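Local coordinates for exopolygalacturonate lyase (Vibrio vulnificus, PDB 5A29), which probably cleaves pectate chains by beta-elimination as a polysaccharide lyase of family 2, with a bound manganese ion, at residues Ser82-Ala85 with Asn86-Phe90. Residues are numbered along the deposited sequence; the frame is centred on the assembly and turned at random.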
# COMPACT_ATOMS: atom_id res chain seq x y z
N SER A 82 -15.25 12.71 -4.50
CA SER A 82 -14.36 13.04 -3.38
C SER A 82 -14.22 11.81 -2.42
O SER A 82 -15.12 11.51 -1.62
CB SER A 82 -14.95 14.21 -2.62
OG SER A 82 -14.13 14.62 -1.53
N ASN A 83 -13.06 11.15 -2.45
CA ASN A 83 -12.84 9.92 -1.63
C ASN A 83 -11.62 10.18 -0.78
O ASN A 83 -10.51 10.11 -1.28
CB ASN A 83 -12.66 8.73 -2.58
CG ASN A 83 -12.69 7.39 -1.83
OD1 ASN A 83 -12.32 7.32 -0.67
ND2 ASN A 83 -13.11 6.35 -2.50
N PHE A 84 -11.83 10.49 0.50
CA PHE A 84 -10.80 10.88 1.42
C PHE A 84 -9.75 9.78 1.59
O PHE A 84 -8.59 10.12 1.87
CB PHE A 84 -11.43 11.27 2.77
CG PHE A 84 -10.51 11.97 3.74
CD1 PHE A 84 -9.81 13.15 3.38
CD2 PHE A 84 -10.37 11.50 5.04
CE1 PHE A 84 -9.02 13.84 4.28
CE2 PHE A 84 -9.56 12.15 5.95
CZ PHE A 84 -8.89 13.36 5.59
N ALA A 85 -10.12 8.51 1.32
CA ALA A 85 -9.15 7.38 1.41
C ALA A 85 -8.06 7.46 0.27
O ALA A 85 -7.00 6.83 0.36
CB ALA A 85 -9.89 6.04 1.32
N ASN A 86 -8.37 8.21 -0.80
CA ASN A 86 -7.48 8.38 -1.96
C ASN A 86 -6.70 9.74 -1.91
O ASN A 86 -6.27 10.23 -2.96
CB ASN A 86 -8.32 8.37 -3.28
CG ASN A 86 -9.04 7.03 -3.50
OD1 ASN A 86 -8.77 6.06 -2.80
ND2 ASN A 86 -9.96 6.99 -4.46
N GLN A 87 -6.69 10.39 -0.75
CA GLN A 87 -6.11 11.74 -0.62
C GLN A 87 -5.14 11.80 0.52
O GLN A 87 -4.63 12.86 0.84
CB GLN A 87 -7.22 12.76 -0.37
CG GLN A 87 -8.23 12.74 -1.53
CD GLN A 87 -9.42 13.65 -1.26
OE1 GLN A 87 -9.44 14.41 -0.29
NE2 GLN A 87 -10.43 13.54 -2.10
N GLN A 88 -4.83 10.64 1.12
CA GLN A 88 -3.93 10.68 2.30
C GLN A 88 -2.52 11.15 1.92
O GLN A 88 -1.82 11.75 2.76
CB GLN A 88 -3.91 9.29 3.02
CG GLN A 88 -5.34 8.81 3.39
CD GLN A 88 -5.91 9.67 4.52
OE1 GLN A 88 -5.29 9.77 5.57
NE2 GLN A 88 -7.03 10.37 4.27
N ASN A 89 -2.07 10.78 0.71
CA ASN A 89 -0.74 11.23 0.31
C ASN A 89 -0.68 12.72 0.02
O ASN A 89 0.37 13.31 0.15
CB ASN A 89 -0.20 10.44 -0.83
CG ASN A 89 0.05 9.04 -0.43
OD1 ASN A 89 0.75 8.79 0.57
ND2 ASN A 89 -0.45 8.10 -1.25
N PHE A 90 -1.80 13.29 -0.40
CA PHE A 90 -1.86 14.75 -0.51
C PHE A 90 -1.81 15.46 0.83
O PHE A 90 -1.13 16.49 0.96
CB PHE A 90 -3.09 15.18 -1.35
CG PHE A 90 -3.10 16.66 -1.69
CD1 PHE A 90 -2.19 17.14 -2.66
CD2 PHE A 90 -3.90 17.56 -0.98
CE1 PHE A 90 -2.15 18.52 -2.95
CE2 PHE A 90 -3.88 18.91 -1.28
CZ PHE A 90 -2.98 19.39 -2.26
O HOH W 1 -4.51 7.81 0.10
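With its chain bent at chi2 (-70°), Gln88 doubles back on Phe84, whose CG lies anti to the backbone N (chi1 -168°). The carboxamide of Gln88 stands nearly upright on the ring, planes 84° apart, and its NE2 sits over the ring centre, 3.5 Å from CE2 of Phe84. That same NE2 gives an almost straight hydrogen bond of 2.9 Å to Phe84 O, which fixes the rotation of the amide; OE1 of Gln88 accepts from Tyr161 N. Gln87 N reaches Phe84 O from the opposite face of the carbonyl, at 3.2 Å, so two donors grip this buried oxygen. One step earlier, Asn86 N bonds Asn83 O at 2.9 Å, and the side-chain amides of Asn83 and Asn86 stack nearly parallel. Asn83 OD1 accepts from Ala85 N, an Asx turn, while Asn83 ND2 goes to Gly131 O and Asn86 ND2 to Asp59. A water links Ala85 O to Gln88 N. Residues 83-87, with a short 3-10 segment at 84-85, carry the buried chain from strand 78-82 of the antiparallel sheet into helix 88-101, with Gln87 as N-cap residue, Phe84 stacked on Phe117 of helix 105-120, and Leu165 of helix 162-168 against both Phe84 and Gln88.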